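Local coordinates for uncharacterized protein VP1736 (Vibrio parahaemolyticus, PDB 3LXQ), which is of unknown function but contains a sulfatase-family domain of the alkaline phosphatase superfamily, built around a central mixed beta sheet, at residues L169-G182 / L234-S248. Numbering follows the deposited sequence.
Sequences LKEQGYHTQFIYGG and LSKGDKPFFSLVFTS
Strands 175-180 and 241-246 run parallel, H175 beside F241 through I179 beside V245, zipped by six backbone hydrogen bonds. The ladder opens with H175 N to P240 O (3.0 Å) and closes with F246 N to I179 O. Between them, Q177 and I179 donate to F242 and L244, while F242 and L244 donate to H175 and Q177; L244 N reaches Q177 O almost straight at hydrogen (174°). Beyond the last rung a water bridges the splaying ends, donating to F246 O (2.7 Å) and accepting from G181 N (2.8 Å), and is also hydrogen-bonded to S248 OG.

Ring contacts gather at the N-terminal ends of the strands. P240 CB sits over the centre of one Y174 ring face, 3.6 Å from the centroid, in a CH-pi contact, and L169 CD2 lies over the opposite face, toward its rim. F242 N lies at the ring edge, in plane, while K86 O takes the hydrogen bond of Y174 OH. L234 CD2 makes a second CH-pi contact over the H175 imidazole.

Side chains alternate between the two faces of the sheet. T176, F178 and Y180 share one with F242, L244 and F246. Here T176 CG2 meets the F242 ring in plane at its edge, and F178 CE1 rests 3.8 Å from F246 CB; helix 189-195 packs on F178, Y180 and L244. The Y180 and F246 rings are nearly parallel (21°) but slid apart. On the other face I179 CD1 touches V245 CG2 (4.0 Å). Continuous backbone pairing between a largely aromatic and aliphatic face and a mixed polar-apolar one thus fixes two neighbouring strands of the central sheet, with strand 87-93 beyond 241-246.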
ATOM      1  N   LEU A 169      15.487  -6.637   0.745  1.00 55.66           N
ATOM      2  CA  LEU A 169      15.949  -6.516   2.122  1.00 57.03           C
ATOM      3  C   LEU A 169      16.625  -7.795   2.626  1.00 59.70           C
ATOM      4  O   LEU A 169      17.633  -7.717   3.328  1.00 61.90           O
ATOM      5  CB  LEU A 169      14.819  -6.034   3.050  1.00 54.86           C
ATOM      6  CG  LEU A 169      14.380  -4.580   2.793  1.00 53.02           C
ATOM      7  CD1 LEU A 169      13.090  -4.209   3.519  1.00 49.86           C
ATOM      8  CD2 LEU A 169      15.496  -3.569   3.115  1.00 55.22           C
ATOM      9  N   LYS A 170      16.091  -8.953   2.233  1.00 59.71           N
ATOM     10  CA  LYS A 170      16.690 -10.256   2.554  1.00 62.32           C
ATOM     11  C   LYS A 170      18.095 -10.363   1.981  1.00 65.19           C
ATOM     12  O   LYS A 170      19.058 -10.630   2.710  1.00 67.55           O
ATOM     13  CB  LYS A 170      15.817 -11.405   2.034  1.00 61.59           C
ATOM     14  N   GLU A 171      18.212 -10.131   0.675  1.00 64.86           N
ATOM     15  CA  GLU A 171      19.510 -10.074   0.005  1.00 67.56           C
ATOM     16  C   GLU A 171      20.470  -9.080   0.695  1.00 68.97           C
ATOM     17  O   GLU A 171      21.680  -9.307   0.744  1.00 71.83           O
ATOM     18  CB  GLU A 171      19.317  -9.745  -1.482  1.00 66.23           C
ATOM     19  CG  GLU A 171      20.605  -9.633  -2.294  1.00 69.95           C
ATOM     20  CD  GLU A 171      20.511 -10.280  -3.673  1.00 71.01           C
ATOM     21  OE1 GLU A 171      21.298 -11.211  -3.955  1.00 73.95           O
ATOM     22  OE2 GLU A 171      19.655  -9.863  -4.481  1.00 67.66           O
ATOM     23  N   GLN A 172      19.907  -8.007   1.250  1.00 67.03           N
ATOM     24  CA  GLN A 172      20.667  -6.986   1.981  1.00 68.05           C
ATOM     25  C   GLN A 172      20.932  -7.321   3.458  1.00 69.27           C
ATOM     26  O   GLN A 172      21.432  -6.476   4.199  1.00 70.12           O
ATOM     27  CB  GLN A 172      19.955  -5.624   1.881  1.00 65.92           C
ATOM     28  CG  GLN A 172      20.198  -4.876   0.578  1.00 65.58           C
ATOM     29  CD  GLN A 172      21.674  -4.652   0.322  1.00 69.54           C
ATOM     30  OE1 GLN A 172      22.266  -5.286  -0.553  1.00 70.64           O
ATOM     31  NE2 GLN A 172      22.284  -3.763   1.102  1.00 71.50           N
ATOM     32  N   GLY A 173      20.580  -8.534   3.886  1.00 69.47           N
ATOM     33  CA  GLY A 173      20.878  -9.004   5.251  1.00 70.51           C
ATOM     34  C   GLY A 173      19.761  -8.883   6.284  1.00 68.12           C
ATOM     35  O   GLY A 173      20.005  -9.057   7.483  1.00 69.20           O
ATOM     36  N   TYR A 174      18.542  -8.581   5.826  1.00 64.04           N
ATOM     37  CA  TYR A 174      17.365  -8.488   6.699  1.00 61.73           C
ATOM     38  C   TYR A 174      16.673  -9.838   6.917  1.00 61.73           C
ATOM     39  O   TYR A 174      16.633 -10.690   6.017  1.00 61.33           O
ATOM     40  CB  TYR A 174      16.312  -7.536   6.102  1.00 58.25           C
ATOM     41  CG  TYR A 174      16.499  -6.047   6.355  1.00 57.01           C
ATOM     42  CD1 TYR A 174      17.590  -5.351   5.825  1.00 59.05           C
ATOM     43  CD2 TYR A 174      15.541  -5.322   7.076  1.00 54.91           C
ATOM     44  CE1 TYR A 174      17.734  -3.966   6.036  1.00 57.55           C
ATOM     45  CE2 TYR A 174      15.678  -3.951   7.294  1.00 51.80           C
ATOM     46  CZ  TYR A 174      16.770  -3.283   6.771  1.00 54.55           C
ATOM     47  OH  TYR A 174      16.915  -1.944   7.011  1.00 52.78           O
ATOM     48  N   HIS A 175      16.104 -10.016   8.108  1.00 61.60           N
ATOM     49  CA  HIS A 175      15.123 -11.059   8.307  1.00 61.29           C
ATOM     50  C   HIS A 175      13.806 -10.499   7.801  1.00 57.91           C
ATOM     51  O   HIS A 175      13.483  -9.344   8.064  1.00 56.54           O
ATOM     52  CB  HIS A 175      14.989 -11.428   9.777  1.00 62.80           C
ATOM     53  CG  HIS A 175      14.042 -12.561  10.017  1.00 63.12           C
ATOM     54  ND1 HIS A 175      14.437 -13.883   9.979  1.00 65.02           N
ATOM     55  CD2 HIS A 175      12.714 -12.570  10.280  1.00 60.43           C
ATOM     56  CE1 HIS A 175      13.392 -14.655  10.219  1.00 65.46           C
ATOM     57  NE2 HIS A 175      12.333 -13.883  10.401  1.00 61.92           N
ATOM     58  N   THR A 176      13.052 -11.307   7.064  1.00 57.03           N
ATOM     59  CA  THR A 176      11.781 -10.833   6.492  1.00 53.81           C
ATOM     60  C   THR A 176      10.622 -11.734   6.904  1.00 53.24           C
ATOM     61  O   THR A 176      10.735 -12.964   6.878  1.00 54.53           O
ATOM     62  CB  THR A 176      11.856 -10.699   4.961  1.00 52.86           C
ATOM     63  OG1 THR A 176      12.308 -11.936   4.389  1.00 54.89           O
ATOM     64  CG2 THR A 176      12.820  -9.582   4.575  1.00 52.97           C
ATOM     65  N   GLN A 177       9.512 -11.116   7.300  1.00 51.05           N
ATOM     66  CA  GLN A 177       8.376 -11.866   7.824  1.00 50.50           C
ATOM     67  C   GLN A 177       7.045 -11.245   7.459  1.00 47.48           C
ATOM     68  O   GLN A 177       6.968 -10.076   7.100  1.00 46.37           O
ATOM     69  CB  GLN A 177       8.470 -12.038   9.348  1.00 51.79           C
ATOM     70  CG  GLN A 177       8.384 -10.735  10.130  1.00 51.64           C
ATOM     71  CD  GLN A 177       8.211 -10.936  11.624  1.00 53.94           C
ATOM     72  OE1 GLN A 177       8.472 -12.017  12.161  1.00 57.31           O
ATOM     73  NE2 GLN A 177       7.767  -9.886  12.308  1.00 52.26           N
ATOM     74  N   PHE A 178       6.004 -12.065   7.562  1.00 46.69           N
ATOM     75  CA  PHE A 178       4.633 -11.658   7.365  1.00 43.77           C
ATOM     76  C   PHE A 178       3.884 -12.112   8.604  1.00 44.16           C
ATOM     77  O   PHE A 178       3.958 -13.267   8.968  1.00 45.46           O
ATOM     78  CB  PHE A 178       4.085 -12.356   6.123  1.00 43.12           C
ATOM     79  CG  PHE A 178       2.598 -12.191   5.916  1.00 41.24           C
ATOM     80  CD1 PHE A 178       2.007 -10.925   5.865  1.00 38.61           C
ATOM     81  CD2 PHE A 178       1.795 -13.311   5.722  1.00 41.53           C
ATOM     82  CE1 PHE A 178       0.625 -10.777   5.651  1.00 36.08           C
ATOM     83  CE2 PHE A 178       0.423 -13.177   5.500  1.00 40.34           C
ATOM     84  CZ  PHE A 178      -0.164 -11.904   5.460  1.00 38.76           C
ATOM     85  N   ILE A 179       3.194 -11.197   9.271  1.00 43.09           N
ATOM     86  CA  ILE A 179       2.358 -11.576  10.401  1.00 43.61           C
ATOM     87  C   ILE A 179       0.890 -11.377  10.033  1.00 41.54           C
ATOM     88  O   ILE A 179       0.487 -10.287   9.646  1.00 39.81           O
ATOM     89  CB  ILE A 179       2.678 -10.801  11.704  1.00 44.57           C
ATOM     90  CG1 ILE A 179       4.184 -10.847  12.026  1.00 47.01           C
ATOM     91  CG2 ILE A 179       1.883 -11.396  12.878  1.00 45.17           C
ATOM     92  CD1 ILE A 179       4.590 -10.000  13.261  1.00 48.40           C
ATOM     93  N   TYR A 180       0.116 -12.443  10.197  1.00 42.04           N
ATOM     94  CA  TYR A 180      -1.300 -12.493   9.858  1.00 40.92           C
ATOM     95  C   TYR A 180      -2.055 -13.236  10.971  1.00 42.82           C
ATOM     96  O   TYR A 180      -1.488 -14.103  11.632  1.00 44.58           O
ATOM     97  CB  TYR A 180      -1.437 -13.240   8.534  1.00 39.85           C
ATOM     98  CG  TYR A 180      -2.794 -13.201   7.880  1.00 38.15           C
ATOM     99  CD1 TYR A 180      -3.474 -12.004   7.708  1.00 35.84           C
ATOM    100  CD2 TYR A 180      -3.375 -14.372   7.384  1.00 38.82           C
ATOM    101  CE1 TYR A 180      -4.704 -11.970   7.096  1.00 35.66           C
ATOM    102  CE2 TYR A 180      -4.612 -14.353   6.765  1.00 37.10           C
ATOM    103  CZ  TYR A 180      -5.274 -13.146   6.626  1.00 36.41           C
ATOM    104  OH  TYR A 180      -6.499 -13.107   6.013  1.00 35.04           O
ATOM    105  N   GLY A 181      -3.330 -12.898  11.163  1.00 42.50           N
ATOM    106  CA  GLY A 181      -4.170 -13.536  12.168  1.00 44.46           C
ATOM    107  C   GLY A 181      -4.912 -14.806  11.743  1.00 45.41           C
ATOM    108  O   GLY A 181      -5.240 -15.647  12.587  1.00 46.71           O
ATOM    109  N   GLY A 182      -5.176 -14.935  10.442  1.00 44.30           N
ATOM    110  CA  GLY A 182      -5.907 -16.067   9.879  1.00 44.90           C
ATOM    111  C   GLY A 182      -5.013 -17.072   9.182  1.00 45.51           C
ATOM    112  O   GLY A 182      -3.870 -17.283   9.589  1.00 46.64           O
ATOM    113  N   LEU A 234      12.905 -10.141  17.731  1.00 60.18           N
ATOM    114  CA  LEU A 234      13.862  -9.882  16.646  1.00 60.33           C
ATOM    115  C   LEU A 234      14.898  -8.806  17.004  1.00 61.87           C
ATOM    116  O   LEU A 234      16.053  -8.875  16.569  1.00 63.16           O
ATOM    117  CB  LEU A 234      13.140  -9.537  15.334  1.00 57.62           C
ATOM    118  CG  LEU A 234      12.402 -10.668  14.597  1.00 56.14           C
ATOM    119  CD1 LEU A 234      11.343 -10.116  13.628  1.00 53.82           C
ATOM    120  CD2 LEU A 234      13.367 -11.627  13.877  1.00 56.53           C
ATOM    121  N   SER A 235      14.487  -7.839  17.823  1.00 61.86           N
ATOM    122  CA  SER A 235      15.352  -6.724  18.211  1.00 63.34           C
ATOM    123  C   SER A 235      16.473  -7.161  19.153  1.00 66.41           C
ATOM    124  O   SER A 235      17.469  -6.453  19.294  1.00 67.77           O
ATOM    125  CB  SER A 235      14.534  -5.597  18.849  1.00 62.55           C
ATOM    126  OG  SER A 235      13.950  -6.016  20.077  1.00 64.74           O
ATOM    127  N   LYS A 236      16.301  -8.315  19.798  1.00 68.01           N
ATOM    128  CA  LYS A 236      17.379  -8.926  20.583  1.00 71.46           C
ATOM    129  C   LYS A 236      18.424  -9.551  19.654  1.00 72.46           C
ATOM    130  O   LYS A 236      19.595  -9.651  20.016  1.00 75.17           O
ATOM    131  CB  LYS A 236      16.831  -9.970  21.567  1.00 72.93           C
ATOM    132  N   GLY A 237      17.993  -9.953  18.455  1.00 70.41           N
ATOM    133  CA  GLY A 237      18.874 -10.564  17.452  1.00 71.32           C
ATOM    134  C   GLY A 237      19.761  -9.544  16.764  1.00 71.31           C
ATOM    135  O   GLY A 237      19.601  -8.337  16.974  1.00 70.32           O
ATOM    136  N   ASP A 238      20.698 -10.024  15.943  1.00 72.59           N
ATOM    137  CA  ASP A 238      21.658  -9.152  15.249  1.00 72.70           C
ATOM    138  C   ASP A 238      21.067  -8.435  14.020  1.00 69.85           C
ATOM    139  O   ASP A 238      21.587  -7.398  13.583  1.00 69.87           O
ATOM    140  CB  ASP A 238      22.896  -9.948  14.832  1.00 75.40           C
ATOM    141  N   LYS A 239      19.983  -8.982  13.476  1.00 67.41           N
ATOM    142  CA  LYS A 239      19.477  -8.547  12.170  1.00 64.87           C
ATOM    143  C   LYS A 239      18.471  -7.407  12.191  1.00 61.81           C
ATOM    144  O   LYS A 239      17.625  -7.324  13.082  1.00 60.97           O
ATOM    145  CB  LYS A 239      18.908  -9.725  11.370  1.00 64.14           C
ATOM    146  CG  LYS A 239      19.994 -10.650  10.830  1.00 67.56           C
ATOM    147  CD  LYS A 239      19.523 -11.453   9.627  1.00 67.34           C
ATOM    148  CE  LYS A 239      20.720 -11.973   8.839  1.00 69.05           C
ATOM    149  NZ  LYS A 239      20.320 -12.763   7.648  1.00 68.48           N
ATOM    150  N   PRO A 240      18.575  -6.511  11.200  1.00 60.33           N
ATOM    151  CA  PRO A 240      17.451  -5.644  10.912  1.00 57.37           C
ATOM    152  C   PRO A 240      16.328  -6.511  10.337  1.00 55.18           C
ATOM    153  O   PRO A 240      16.598  -7.461   9.590  1.00 55.64           O
ATOM    154  CB  PRO A 240      18.009  -4.695   9.845  1.00 57.55           C
ATOM    155  CG  PRO A 240      19.140  -5.448   9.213  1.00 59.51           C
ATOM    156  CD  PRO A 240      19.740  -6.224  10.340  1.00 61.82           C
ATOM    157  N   PHE A 241      15.090  -6.215  10.706  1.00 52.64           N
ATOM    158  CA  PHE A 241      13.957  -6.979  10.195  1.00 50.40           C
ATOM    159  C   PHE A 241      12.969  -6.129   9.413  1.00 48.14           C
ATOM    160  O   PHE A 241      12.816  -4.932   9.683  1.00 47.11           O
ATOM    161  CB  PHE A 241      13.227  -7.708  11.324  1.00 50.42           C
ATOM    162  CG  PHE A 241      12.686  -6.799  12.400  1.00 49.70           C
ATOM    163  CD1 PHE A 241      11.381  -6.333  12.346  1.00 47.32           C
ATOM    164  CD2 PHE A 241      13.478  -6.437  13.487  1.00 51.11           C
ATOM    165  CE1 PHE A 241      10.878  -5.504  13.343  1.00 46.65           C
ATOM    166  CE2 PHE A 241      12.978  -5.611  14.493  1.00 51.00           C
ATOM    167  CZ  PHE A 241      11.676  -5.145  14.417  1.00 49.00           C
ATOM    168  N   PHE A 242      12.299  -6.780   8.458  1.00 46.62           N
ATOM    169  CA  PHE A 242      11.186  -6.192   7.714  1.00 44.83           C
ATOM    170  C   PHE A 242       9.943  -7.034   7.972  1.00 43.90           C
ATOM    171  O   PHE A 242       9.916  -8.228   7.666  1.00 43.93           O
ATOM    172  CB  PHE A 242      11.488  -6.124   6.205  1.00 44.28           C
ATOM    173  CG  PHE A 242      10.251  -5.950   5.341  1.00 42.37           C
ATOM    174  CD1 PHE A 242       9.399  -4.861   5.526  1.00 39.01           C
ATOM    175  CD2 PHE A 242       9.951  -6.872   4.343  1.00 41.91           C
ATOM    176  CE1 PHE A 242       8.253  -4.696   4.730  1.00 39.18           C
ATOM    177  CE2 PHE A 242       8.815  -6.718   3.540  1.00 41.62           C
ATOM    178  CZ  PHE A 242       7.959  -5.628   3.740  1.00 39.51           C
ATOM    179  N   SER A 243       8.918  -6.396   8.530  1.00 43.42           N
ATOM    180  CA  SER A 243       7.694  -7.078   8.894  1.00 43.04           C
ATOM    181  C   SER A 243       6.450  -6.486   8.237  1.00 41.21           C
ATOM    182  O   SER A 243       6.162  -5.297   8.374  1.00 40.85           O
ATOM    183  CB  SER A 243       7.546  -7.074  10.415  1.00 43.74           C
ATOM    184  OG  SER A 243       6.385  -7.783  10.820  1.00 44.85           O
ATOM    185  N   LEU A 244       5.709  -7.339   7.530  1.00 40.71           N
ATOM    186  CA  LEU A 244       4.374  -6.997   7.033  1.00 38.76           C
ATOM    187  C   LEU A 244       3.327  -7.626   7.951  1.00 38.24           C
ATOM    188  O   LEU A 244       3.283  -8.835   8.087  1.00 39.08           O
ATOM    189  CB  LEU A 244       4.184  -7.461   5.573  1.00 37.98           C
ATOM    190  CG  LEU A 244       2.765  -7.353   4.993  1.00 36.84           C
ATOM    191  CD1 LEU A 244       2.273  -5.915   4.963  1.00 35.27           C
ATOM    192  CD2 LEU A 244       2.664  -7.977   3.617  1.00 35.50           C
ATOM    193  N   VAL A 245       2.493  -6.786   8.561  1.00 37.70           N
ATOM    194  CA  VAL A 245       1.467  -7.192   9.512  1.00 37.49           C
ATOM    195  C   VAL A 245       0.131  -6.765   8.932  1.00 36.38           C
ATOM    196  O   VAL A 245      -0.057  -5.592   8.622  1.00 36.00           O
ATOM    197  CB  VAL A 245       1.638  -6.481  10.868  1.00 38.52           C
ATOM    198  CG1 VAL A 245       0.545  -6.900  11.826  1.00 37.52           C
ATOM    199  CG2 VAL A 245       3.041  -6.727  11.480  1.00 39.72           C
ATOM    200  N   PHE A 246      -0.800  -7.707   8.793  1.00 36.10           N
ATOM    201  CA  PHE A 246      -2.039  -7.464   8.052  1.00 34.64           C
ATOM    202  C   PHE A 246      -3.250  -7.782   8.908  1.00 35.03           C
ATOM    203  O   PHE A 246      -3.412  -8.917   9.344  1.00 35.72           O
ATOM    204  CB  PHE A 246      -2.021  -8.302   6.765  1.00 34.58           C
ATOM    205  CG  PHE A 246      -3.153  -8.006   5.792  1.00 33.47           C
ATOM    206  CD1 PHE A 246      -3.776  -6.760   5.754  1.00 31.84           C
ATOM    207  CD2 PHE A 246      -3.563  -8.984   4.888  1.00 34.99           C
ATOM    208  CE1 PHE A 246      -4.811  -6.489   4.837  1.00 33.08           C
ATOM    209  CE2 PHE A 246      -4.599  -8.730   3.956  1.00 34.25           C
ATOM    210  CZ  PHE A 246      -5.215  -7.477   3.935  1.00 33.86           C
ATOM    211  N   THR A 247      -4.093  -6.781   9.149  1.00 35.11           N
ATOM    212  CA  THR A 247      -5.302  -6.963   9.972  1.00 36.01           C
ATOM    213  C   THR A 247      -6.345  -7.844   9.279  1.00 36.73           C
ATOM    214  O   THR A 247      -6.318  -7.981   8.054  1.00 36.24           O
ATOM    215  CB  THR A 247      -5.956  -5.610  10.419  1.00 35.64           C
ATOM    216  OG1 THR A 247      -6.482  -4.896   9.287  1.00 34.86           O
ATOM    217  CG2 THR A 247      -4.951  -4.743  11.182  1.00 34.25           C
ATOM    218  N   SER A 248      -7.251  -8.410  10.088  1.00 38.24           N
ATOM    219  CA  SER A 248      -8.286  -9.373   9.660  1.00 39.51           C
ATOM    220  C   SER A 248      -9.661  -9.152  10.289  1.00 39.70           C
ATOM    221  O   SER A 248     -10.670  -9.639   9.757  1.00 39.69           O
ATOM    222  CB  SER A 248      -7.865 -10.800  10.025  1.00 40.88           C
ATOM    223  OG  SER A 248      -6.875 -11.274   9.134  1.00 43.41           O
TER
HETATM  224  O   HOH W   1      -4.935 -10.707  10.679  1.00 37.09           O